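Local structure of protein (superoxide dismutase) (Sulfolobus acidocaldarius, 1B06) at residues L6-F11 and R51-I56; K82-Y87 and I168-E173; Y139-S144 and A161-I166. The protein destroys toxic superoxide radicals in the cell, converting superoxide and protons into hydrogen peroxide and oxygen with one iron ion per subunit. All blocks are in the same frame, centred on the assembly; numbering follows the deposited sequence.

Interaction 1: L6-F11 and R51-I56; sequences LKRYEF and RLEKLI
The guanidinium of Arg-8 meets Glu-53 at its edge: the carboxylate carbon CD lies near the guanidinium plane, as does Leu-6 C, two residues back in the same loop. The two side chains cross at about a right angle, and the carboxylate plane is turned 66° from that of the guanidinium, so they do not meet as a flat, two-pronged pair. One weak bond carries the salt bridge, from Arg-8 NH2 to Glu-53 OE1 at 3.2 Å; Asp-50, just under a turn earlier on the helix, is the stronger partner of Arg-8 through the same NH2. The other carboxylate oxygen serves the backbone. Leu-6 N donates to Glu-53 OE2 at 2.9 Å in a nearly straight bond (168°), and OE2 accepts through its anti lone pair, the one directed away from OE1. Glu-53 thus grips the loop twice, through a main-chain N-H and a charged side chain, and the two bonds, one of them weak, probably limit the turning of the carboxylate. Its CG stands anti to the backbone N (chi1 -166°), and the chain beyond is extended, carrying the charge across to residues 6-8. Beside this polar clasp, Leu-6 lies over the helix: its CD1 reaches Ile-56 CD1 at 4.3 Å and Leu-52 CG at 4.5 Å, one branch resting between residues a turn apart. Gln-112 of the second subunit packs on Leu-6, and Tyr-113 of that subunit on Ile-56. Here the loop preceding helix 27-57 is pinned to the last turns of that helix, within the alpha-hairpin part of the iron/manganese superoxide dismutase fold.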
loop_
_atom_site.group_PDB
_atom_site.type_symbol
_atom_site.label_atom_id
_atom_site.label_comp_id
_atom_site.label_asym_id
_atom_site.label_seq_id
_atom_site.Cartn_x
_atom_site.Cartn_y
_atom_site.Cartn_z
ATOM N N LEU A 6 -11.019 -25.248 -9.948
ATOM C CA LEU A 6 -9.819 -24.455 -10.165
ATOM C C LEU A 6 -8.626 -25.353 -9.847
ATOM O O LEU A 6 -8.726 -26.255 -9.012
ATOM C CB LEU A 6 -9.812 -23.229 -9.244
ATOM C CG LEU A 6 -11.020 -22.285 -9.298
ATOM C CD1 LEU A 6 -10.969 -21.309 -8.135
ATOM C CD2 LEU A 6 -11.019 -21.533 -10.611
ATOM N N LYS A 7 -7.506 -25.121 -10.523
ATOM C CA LYS A 7 -6.308 -25.912 -10.290
ATOM C C LYS A 7 -5.538 -25.345 -9.097
ATOM O O LYS A 7 -5.638 -24.158 -8.786
ATOM C CB LYS A 7 -5.423 -25.901 -11.537
ATOM C CG LYS A 7 -4.155 -26.735 -11.404
ATOM C CD LYS A 7 -4.206 -27.976 -12.286
ATOM C CE LYS A 7 -3.214 -29.037 -11.817
ATOM N NZ LYS A 7 -3.450 -30.363 -12.465
ATOM N N ARG A 8 -4.782 -26.200 -8.419
ATOM C CA ARG A 8 -4.002 -25.767 -7.270
ATOM C C ARG A 8 -2.537 -25.670 -7.649
ATOM O O ARG A 8 -2.125 -26.171 -8.692
ATOM C CB ARG A 8 -4.171 -26.748 -6.114
ATOM C CG ARG A 8 -5.617 -26.942 -5.680
ATOM C CD ARG A 8 -6.198 -25.667 -5.078
ATOM N NE ARG A 8 -7.506 -25.893 -4.467
ATOM C CZ ARG A 8 -8.638 -26.028 -5.152
ATOM N NH1 ARG A 8 -8.626 -25.960 -6.476
ATOM N NH2 ARG A 8 -9.781 -26.241 -4.513
ATOM N N TYR A 9 -1.750 -25.023 -6.801
ATOM C CA TYR A 9 -0.325 -24.860 -7.063
ATOM C C TYR A 9 0.477 -26.001 -6.458
ATOM O O TYR A 9 0.078 -26.589 -5.454
ATOM C CB TYR A 9 0.167 -23.523 -6.491
ATOM C CG TYR A 9 -0.370 -22.322 -7.238
ATOM C CD1 TYR A 9 0.171 -21.944 -8.467
ATOM C CD2 TYR A 9 -1.454 -21.599 -6.745
ATOM C CE1 TYR A 9 -0.358 -20.876 -9.191
ATOM C CE2 TYR A 9 -1.991 -20.530 -7.462
ATOM C CZ TYR A 9 -1.440 -20.180 -8.682
ATOM O OH TYR A 9 -1.982 -19.147 -9.403
ATOM N N GLU A 10 1.610 -26.307 -7.079
ATOM C CA GLU A 10 2.480 -27.369 -6.606
ATOM C C GLU A 10 3.772 -26.786 -6.057
ATOM O O GLU A 10 4.320 -25.838 -6.615
ATOM C CB GLU A 10 2.801 -28.334 -7.746
ATOM C CG GLU A 10 2.103 -29.683 -7.621
ATOM C CD GLU A 10 1.540 -30.174 -8.944
ATOM O OE1 GLU A 10 2.292 -30.184 -9.945
ATOM O OE2 GLU A 10 0.346 -30.549 -8.981
ATOM N N PHE A 11 4.249 -27.351 -4.953
ATOM C CA PHE A 11 5.488 -26.905 -4.333
ATOM C C PHE A 11 6.647 -27.424 -5.187
ATOM O O PHE A 11 6.835 -28.632 -5.332
ATOM C CB PHE A 11 5.582 -27.455 -2.905
ATOM C CG PHE A 11 6.766 -26.943 -2.123
ATOM C CD1 PHE A 11 7.020 -25.581 -2.027
ATOM C CD2 PHE A 11 7.613 -27.829 -1.461
ATOM C CE1 PHE A 11 8.092 -25.108 -1.287
ATOM C CE2 PHE A 11 8.690 -27.362 -0.718
ATOM C CZ PHE A 11 8.926 -25.995 -0.632
ATOM N N ARG A 51 -11.589 -21.954 -0.822
ATOM C CA ARG A 51 -12.683 -21.071 -0.432
ATOM C C ARG A 51 -13.283 -20.357 -1.639
ATOM O O ARG A 51 -14.503 -20.266 -1.766
ATOM C CB ARG A 51 -12.201 -20.039 0.587
ATOM C CG ARG A 51 -12.401 -20.473 2.022
ATOM C CD ARG A 51 -11.862 -19.441 2.993
ATOM N NE ARG A 51 -12.841 -18.403 3.310
ATOM C CZ ARG A 51 -13.982 -18.611 3.967
ATOM N NH1 ARG A 51 -14.302 -19.828 4.381
ATOM N NH2 ARG A 51 -14.799 -17.595 4.227
ATOM N N LEU A 52 -12.428 -19.851 -2.521
ATOM C CA LEU A 52 -12.909 -19.155 -3.708
ATOM C C LEU A 52 -13.734 -20.109 -4.572
ATOM O O LEU A 52 -14.764 -19.733 -5.133
ATOM C CB LEU A 52 -11.731 -18.598 -4.520
ATOM C CG LEU A 52 -12.089 -17.717 -5.730
ATOM C CD1 LEU A 52 -13.013 -16.580 -5.293
ATOM C CD2 LEU A 52 -10.820 -17.152 -6.356
ATOM N N GLU A 53 -13.271 -21.347 -4.676
ATOM C CA GLU A 53 -13.968 -22.353 -5.462
ATOM C C GLU A 53 -15.360 -22.604 -4.880
ATOM O O GLU A 53 -16.350 -22.666 -5.612
ATOM C CB GLU A 53 -13.163 -23.648 -5.465
ATOM C CG GLU A 53 -13.598 -24.649 -6.498
ATOM C CD GLU A 53 -12.759 -25.905 -6.460
ATOM O OE1 GLU A 53 -12.835 -26.636 -5.454
ATOM O OE2 GLU A 53 -12.019 -26.158 -7.432
ATOM N N LYS A 54 -15.427 -22.744 -3.561
ATOM C CA LYS A 54 -16.692 -22.986 -2.871
ATOM C C LYS A 54 -17.645 -21.827 -3.119
ATOM O O LYS A 54 -18.838 -22.021 -3.362
ATOM C CB LYS A 54 -16.457 -23.116 -1.368
ATOM C CG LYS A 54 -16.077 -24.505 -0.914
ATOM C CD LYS A 54 -16.137 -24.598 0.604
ATOM C CE LYS A 54 -15.322 -25.776 1.124
ATOM N NZ LYS A 54 -14.136 -25.328 1.914
ATOM N N LEU A 55 -17.096 -20.620 -3.041
ATOM C CA LEU A 55 -17.851 -19.391 -3.248
ATOM C C LEU A 55 -18.454 -19.382 -4.647
ATOM O O LEU A 55 -19.628 -19.060 -4.823
ATOM C CB LEU A 55 -16.920 -18.191 -3.058
ATOM C CG LEU A 55 -17.372 -16.754 -3.309
ATOM C CD1 LEU A 55 -16.441 -15.826 -2.555
ATOM C CD2 LEU A 55 -17.331 -16.429 -4.791
ATOM N N ILE A 56 -17.646 -19.746 -5.636
ATOM C CA ILE A 56 -18.101 -19.779 -7.017
ATOM C C ILE A 56 -19.200 -20.826 -7.221
ATOM O O ILE A 56 -20.177 -20.579 -7.925
ATOM C CB ILE A 56 -16.923 -20.069 -7.970
ATOM C CG1 ILE A 56 -15.933 -18.900 -7.935
ATOM C CG2 ILE A 56 -17.440 -20.297 -9.387
ATOM C CD1 ILE A 56 -14.662 -19.138 -8.723
#

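Interaction 2: K82-Y87 and I168-E173. With FE (Fe (III) ion), chain G.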
loop_
_atom_site.group_PDB
_atom_site.type_symbol
_atom_site.label_atom_id
_atom_site.label_comp_id
_atom_site.label_asym_id
_atom_site.label_seq_id
_atom_site.Cartn_x
_atom_site.Cartn_y
_atom_site.Cartn_z
ATOM N N LYS A 82 5.308 -17.619 -6.555
ATOM C CA LYS A 82 5.921 -17.369 -7.853
ATOM C C LYS A 82 7.270 -16.668 -7.785
ATOM O O LYS A 82 8.197 -17.032 -8.507
ATOM C CB LYS A 82 4.962 -16.566 -8.729
ATOM C CG LYS A 82 3.632 -17.277 -8.987
ATOM C CD LYS A 82 2.852 -16.633 -10.125
ATOM C CE LYS A 82 1.703 -17.527 -10.576
ATOM N NZ LYS A 82 2.107 -18.457 -11.680
ATOM N N LEU A 83 7.386 -15.666 -6.922
ATOM C CA LEU A 83 8.634 -14.926 -6.800
ATOM C C LEU A 83 9.751 -15.772 -6.200
ATOM O O LEU A 83 10.912 -15.640 -6.589
ATOM C CB LEU A 83 8.422 -13.667 -5.960
ATOM C CG LEU A 83 7.557 -12.573 -6.596
ATOM C CD1 LEU A 83 7.574 -11.351 -5.699
ATOM C CD2 LEU A 83 8.070 -12.222 -7.987
ATOM N N HIS A 84 9.409 -16.639 -5.253
ATOM C CA HIS A 84 10.415 -17.496 -4.642
ATOM C C HIS A 84 10.877 -18.539 -5.653
ATOM O O HIS A 84 12.045 -18.921 -5.675
ATOM C CB HIS A 84 9.850 -18.178 -3.395
ATOM C CG HIS A 84 9.959 -17.340 -2.165
ATOM N ND1 HIS A 84 8.989 -16.435 -1.797
ATOM C CD2 HIS A 84 10.954 -17.214 -1.258
ATOM C CE1 HIS A 84 9.384 -15.783 -0.719
ATOM N NE2 HIS A 84 10.575 -16.238 -0.372
ATOM N N ALA A 85 9.954 -18.983 -6.499
ATOM C CA ALA A 85 10.266 -19.970 -7.520
ATOM C C ALA A 85 11.300 -19.410 -8.493
ATOM O O ALA A 85 12.191 -20.126 -8.944
ATOM C CB ALA A 85 9.004 -20.362 -8.262
ATOM N N ILE A 86 11.183 -18.130 -8.823
ATOM C CA ILE A 86 12.143 -17.509 -9.730
ATOM C C ILE A 86 13.478 -17.322 -9.002
ATOM O O ILE A 86 14.546 -17.591 -9.552
ATOM C CB ILE A 86 11.650 -16.127 -10.203
ATOM C CG1 ILE A 86 10.386 -16.285 -11.048
ATOM C CG2 ILE A 86 12.734 -15.437 -11.016
ATOM C CD1 ILE A 86 9.579 -15.007 -11.185
ATOM N N TYR A 87 13.389 -16.862 -7.759
ATOM C CA TYR A 87 14.545 -16.604 -6.905
ATOM C C TYR A 87 15.508 -17.793 -6.813
ATOM O O TYR A 87 16.716 -17.630 -7.005
ATOM C CB TYR A 87 14.043 -16.211 -5.514
ATOM C CG TYR A 87 15.102 -15.882 -4.484
ATOM C CD1 TYR A 87 16.076 -14.915 -4.728
ATOM C CD2 TYR A 87 15.089 -16.502 -3.237
ATOM C CE1 TYR A 87 17.018 -14.569 -3.740
ATOM C CE2 TYR A 87 16.016 -16.169 -2.247
ATOM C CZ TYR A 87 16.976 -15.204 -2.501
ATOM O OH TYR A 87 17.879 -14.878 -1.513
ATOM N N ILE A 168 16.321 -10.990 -9.802
ATOM C CA ILE A 168 15.578 -10.712 -8.581
ATOM C C ILE A 168 16.311 -11.043 -7.285
ATOM O O ILE A 168 17.038 -12.032 -7.204
ATOM C CB ILE A 168 14.245 -11.486 -8.590
ATOM C CG1 ILE A 168 13.400 -11.105 -7.373
ATOM C CG2 ILE A 168 14.523 -12.981 -8.609
ATOM C CD1 ILE A 168 11.929 -11.412 -7.543
ATOM N N VAL A 169 16.105 -10.207 -6.271
ATOM C CA VAL A 169 16.712 -10.412 -4.957
ATOM C C VAL A 169 15.645 -10.300 -3.889
ATOM O O VAL A 169 14.910 -9.311 -3.845
ATOM C CB VAL A 169 17.754 -9.343 -4.585
ATOM C CG1 VAL A 169 18.869 -9.988 -3.804
ATOM C CG2 VAL A 169 18.256 -8.634 -5.807
ATOM N N ASP A 170 15.576 -11.301 -3.022
ATOM C CA ASP A 170 14.614 -11.309 -1.928
ATOM C C ASP A 170 15.186 -10.422 -0.838
ATOM O O ASP A 170 16.342 -10.595 -0.446
ATOM C CB ASP A 170 14.434 -12.733 -1.393
ATOM C CG ASP A 170 13.288 -12.855 -0.403
ATOM O OD1 ASP A 170 12.722 -11.823 0.030
ATOM O OD2 ASP A 170 12.953 -14.003 -0.051
ATOM N N GLU A 171 14.391 -9.475 -0.348
ATOM C CA GLU A 171 14.864 -8.577 0.696
ATOM C C GLU A 171 14.027 -8.623 1.966
ATOM O O GLU A 171 14.080 -7.710 2.792
ATOM C CB GLU A 171 14.957 -7.145 0.165
ATOM C CG GLU A 171 16.227 -6.887 -0.646
ATOM C CD GLU A 171 16.401 -5.426 -1.004
ATOM O OE1 GLU A 171 16.874 -4.643 -0.148
ATOM O OE2 GLU A 171 16.060 -5.057 -2.146
ATOM N N PHE A 172 13.240 -9.683 2.114
ATOM C CA PHE A 172 12.459 -9.867 3.330
ATOM C C PHE A 172 13.552 -10.204 4.341
ATOM O O PHE A 172 14.539 -10.848 3.988
ATOM C CB PHE A 172 11.516 -11.061 3.188
ATOM C CG PHE A 172 10.115 -10.688 2.797
ATOM C CD1 PHE A 172 9.856 -10.104 1.557
ATOM C CD2 PHE A 172 9.050 -10.930 3.665
ATOM C CE1 PHE A 172 8.548 -9.763 1.184
ATOM C CE2 PHE A 172 7.741 -10.595 3.306
ATOM C CZ PHE A 172 7.489 -10.011 2.061
ATOM N N GLU A 173 13.393 -9.785 5.588
ATOM C CA GLU A 173 14.418 -10.058 6.593
ATOM C C GLU A 173 14.768 -11.539 6.760
ATOM O O GLU A 173 15.909 -11.866 7.088
ATOM C CB GLU A 173 13.996 -9.465 7.937
ATOM C CG GLU A 173 14.007 -7.955 7.934
ATOM C CD GLU A 173 13.432 -7.362 9.191
ATOM O OE1 GLU A 173 12.401 -7.873 9.683
ATOM O OE2 GLU A 173 14.008 -6.375 9.689
HETATM FE FE FE G . 11.716 -14.938 0.978
HETATM O O HOH W 1 10.357 -13.400 0.649
#
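Ile-168, on strand 165-170, pushes its branches into the hollow formed by Leu-83, Ile-86 and Tyr-87 on residues 82-87 of helix 67-89, next to the iron site of the iron/manganese superoxide dismutase fold. The helix belongs to the alpha-hairpin domain and the strand to the C-terminal sheet; the axes of the short segments pass 8.7 Å apart with directions 113° apart. Ile-168 fills the hollow with two branches. CD1 meets Leu-83 CD2 at 4.0 Å, and CG2, set between the backbone N and carbonyl carbon, rests against Ile-86 CG2 at 3.9 Å and close to Tyr-87 CA. Both leucine and isoleucine side chains of the helix cross Ile-168 at about a right angle. Tyr-87 forms the next bump: CG stands anti to the backbone N (chi1 -179°), and the ring beyond it crosses Asp-170 at about a right angle, with CE1 near Asp-170 N. Asp-170 CB sits over one ring face, 3.7 Å above the plane and displaced toward the rim near CZ, a CH-pi contact, while Ile-168 O lies at the ring's edge. The Tyr-87 hydroxyl bonds to Tyr-187. The carboxylate plane of Asp-170 stands 83° from this ring, and its OD2 binds the metal. Iron joins the two segments, bound by His-84 NE2 at 2.2 Å and Asp-170 OD2 at 1.9 Å, with a water ligand and His-33 and His-174 completing the site. His-84 ND1 hydrogen-bonds Gly-80 O, so ring rotation is restrained by this bond and the metal together. The remaining oxygen of Asp-170, OD1, closes an Asx turn, taking the backbone N-H of Phe-172 at 3.0 Å from above the carboxylate plane.

Interaction 3: Y139-S144 and A161-I166; sequences YYDNES and AELPVI
Leu-163 and Tyr-139 meet at the apolar centre, crossing at about a right angle. Leu-163 CB lies against the tyrosine ring, 3.9 Å from Tyr-139 CD1, while its CD1 packs on Tyr-139 CB and Asp-141 CB. Farther along the ring, Tyr-139 CE1 approaches Val-165 CG2 at 4.1 Å. These two residues form an antiparallel, non-hydrogen-bonded pair and share one face of the sheet; Tyr-139 OH bonds to His-159. On the other side, Tyr-140 CB rests on Ile-166 CG1 at 3.9 Å, and its ring, with CG anti to the backbone N (chi1 169°), leads away toward helix 197-205. Between these groups, Pro-164 O receives the backbone: Tyr-140 N donates a weak bond to it at 3.3 Å, and Tyr-139 CA makes a CA-H...O contact with the same oxygen at 3.3 Å. Outward, Leu-163 CD2 touches Asp-141 OD1 at 3.7 Å, where the apolar packing ends against a carboxylate. Asp-141 holds the turn that follows. OD1 takes the N-H of Glu-143 from well above its plane, an Asx turn, and OD2 takes the Ser-144 hydroxyl, donated from OG at 2.7 Å. Both oxygens also face the second subunit, whose Lys-82 forms a salt bridge to OD1 and whose Tyr-9 bonds OD2. An alanine here would probably leave Lys-82 of that subunit with Glu-143 alone of this pair of carboxylates, its Tyr-9 hydroxyl without this acceptor, and Glu-143 N and the Ser-144 hydroxyl without their acceptors in the turn. The buried carboxylate is thus probably stabilised by the lysine charge and several donors, so that one side chain both holds the turn at residues 141-144 and bridges to the second subunit.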
loop_
_atom_site.group_PDB
_atom_site.type_symbol
_atom_site.label_atom_id
_atom_site.label_comp_id
_atom_site.label_asym_id
_atom_site.label_seq_id
_atom_site.Cartn_x
_atom_site.Cartn_y
_atom_site.Cartn_z
ATOM N N TYR A 139 12.990 -5.930 -14.648
ATOM C CA TYR A 139 12.025 -6.385 -15.641
ATOM C C TYR A 139 12.553 -6.066 -17.023
ATOM O O TYR A 139 13.443 -5.237 -17.186
ATOM C CB TYR A 139 10.684 -5.641 -15.523
ATOM C CG TYR A 139 9.951 -5.748 -14.210
ATOM C CD1 TYR A 139 9.254 -6.906 -13.870
ATOM C CD2 TYR A 139 9.917 -4.670 -13.324
ATOM C CE1 TYR A 139 8.537 -6.992 -12.675
ATOM C CE2 TYR A 139 9.206 -4.741 -12.130
ATOM C CZ TYR A 139 8.517 -5.904 -11.810
ATOM O OH TYR A 139 7.817 -5.979 -10.631
ATOM N N TYR A 140 11.994 -6.729 -18.024
ATOM C CA TYR A 140 12.359 -6.425 -19.389
ATOM C C TYR A 140 11.069 -5.896 -19.993
ATOM O O TYR A 140 10.065 -6.606 -20.023
ATOM C CB TYR A 140 12.800 -7.660 -20.164
ATOM C CG TYR A 140 12.912 -7.356 -21.637
ATOM C CD1 TYR A 140 13.775 -6.359 -22.091
ATOM C CD2 TYR A 140 12.127 -8.029 -22.575
ATOM C CE1 TYR A 140 13.854 -6.033 -23.440
ATOM C CE2 TYR A 140 12.199 -7.711 -23.931
ATOM C CZ TYR A 140 13.064 -6.710 -24.355
ATOM O OH TYR A 140 13.142 -6.380 -25.690
ATOM N N ASP A 141 11.085 -4.646 -20.444
ATOM C CA ASP A 141 9.899 -4.051 -21.040
ATOM C C ASP A 141 9.942 -4.203 -22.548
ATOM O O ASP A 141 10.690 -3.511 -23.232
ATOM C CB ASP A 141 9.798 -2.572 -20.677
ATOM C CG ASP A 141 8.528 -1.935 -21.206
ATOM O OD1 ASP A 141 7.582 -2.681 -21.529
ATOM O OD2 ASP A 141 8.476 -0.691 -21.305
ATOM N N ASN A 142 9.129 -5.117 -23.058
ATOM C CA ASN A 142 9.057 -5.389 -24.486
ATOM C C ASN A 142 8.553 -4.190 -25.280
ATOM O O ASN A 142 8.849 -4.064 -26.468
ATOM C CB ASN A 142 8.137 -6.584 -24.730
ATOM C CG ASN A 142 7.164 -6.803 -23.587
ATOM O OD1 ASN A 142 7.475 -7.496 -22.615
ATOM N ND2 ASN A 142 5.982 -6.205 -23.693
ATOM N N GLU A 143 7.790 -3.315 -24.629
ATOM C CA GLU A 143 7.254 -2.137 -25.297
ATOM C C GLU A 143 8.344 -1.118 -25.616
ATOM O O GLU A 143 8.490 -0.687 -26.759
ATOM C CB GLU A 143 6.181 -1.472 -24.434
ATOM C CG GLU A 143 5.621 -0.188 -25.046
ATOM C CD GLU A 143 4.596 0.510 -24.156
ATOM O OE1 GLU A 143 4.207 -0.065 -23.116
ATOM O OE2 GLU A 143 4.181 1.639 -24.498
ATOM N N SER A 144 9.107 -0.736 -24.601
ATOM C CA SER A 144 10.168 0.247 -24.772
ATOM C C SER A 144 11.517 -0.402 -25.040
ATOM O O SER A 144 12.387 0.206 -25.655
ATOM C CB SER A 144 10.275 1.098 -23.521
ATOM O OG SER A 144 10.676 0.284 -22.434
ATOM N N ALA A 161 2.653 -4.388 -14.445
ATOM C CA ALA A 161 1.808 -5.398 -15.084
ATOM C C ALA A 161 2.362 -6.088 -16.322
ATOM O O ALA A 161 2.853 -5.437 -17.236
ATOM C CB ALA A 161 0.437 -4.795 -15.405
ATOM N N GLU A 162 2.273 -7.417 -16.323
ATOM C CA GLU A 162 2.697 -8.269 -17.433
ATOM C C GLU A 162 4.183 -8.414 -17.766
ATOM O O GLU A 162 4.551 -9.293 -18.544
ATOM C CB GLU A 162 1.967 -7.845 -18.707
ATOM C CG GLU A 162 0.480 -7.617 -18.534
ATOM C CD GLU A 162 -0.223 -7.455 -19.864
ATOM O OE1 GLU A 162 0.132 -6.529 -20.622
ATOM O OE2 GLU A 162 -1.128 -8.260 -20.159
ATOM N N LEU A 163 5.041 -7.576 -17.197
ATOM C CA LEU A 163 6.460 -7.664 -17.515
ATOM C C LEU A 163 7.162 -8.845 -16.843
ATOM O O LEU A 163 6.930 -9.133 -15.669
ATOM C CB LEU A 163 7.164 -6.357 -17.135
ATOM C CG LEU A 163 6.650 -5.066 -17.779
ATOM C CD1 LEU A 163 7.699 -3.975 -17.620
ATOM C CD2 LEU A 163 6.344 -5.296 -19.250
ATOM N N PRO A 164 8.010 -9.563 -17.599
ATOM C CA PRO A 164 8.755 -10.716 -17.077
ATOM C C PRO A 164 9.929 -10.303 -16.197
ATOM O O PRO A 164 10.561 -9.266 -16.416
ATOM C CB PRO A 164 9.229 -11.436 -18.337
ATOM C CG PRO A 164 9.368 -10.345 -19.340
ATOM C CD PRO A 164 8.274 -9.348 -19.034
ATOM N N VAL A 165 10.214 -11.130 -15.200
ATOM C CA VAL A 165 11.305 -10.882 -14.274
ATOM C C VAL A 165 12.580 -11.490 -14.852
ATOM O O VAL A 165 12.590 -12.653 -15.240
ATOM C CB VAL A 165 11.002 -11.527 -12.912
ATOM C CG1 VAL A 165 12.182 -11.351 -11.976
ATOM C CG2 VAL A 165 9.745 -10.907 -12.319
ATOM N N ILE A 166 13.648 -10.701 -14.915
ATOM C CA ILE A 166 14.927 -11.174 -15.449
ATOM C C ILE A 166 15.926 -11.455 -14.321
ATOM O O ILE A 166 16.665 -12.442 -14.361
ATOM C CB ILE A 166 15.559 -10.131 -16.407
ATOM C CG1 ILE A 166 14.634 -9.874 -17.597
ATOM C CG2 ILE A 166 16.914 -10.622 -16.899
ATOM C CD1 ILE A 166 14.305 -11.122 -18.402
#

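Overall arrangement
From the N terminus, interaction 1 comes first: it folds the leading loop onto the far end of helix 27-57 and closes a loop of 39 residues. Interaction 2 opens only after that, on helix 67-89, which follows in the chain, and spans 80 residues to strand 165-170, joining the alpha-hairpin domain to the C-terminal sheet at the iron. Interaction 3 is nested inside that long loop, tying the end of strand 134-140 to the start of strand 165-170. Interactions 2 and 3 share that strand and touch where Ile-86 packs on Val-165; Tyr-9 and Lys-82 link interactions 1 and 2. All three border the second subunit.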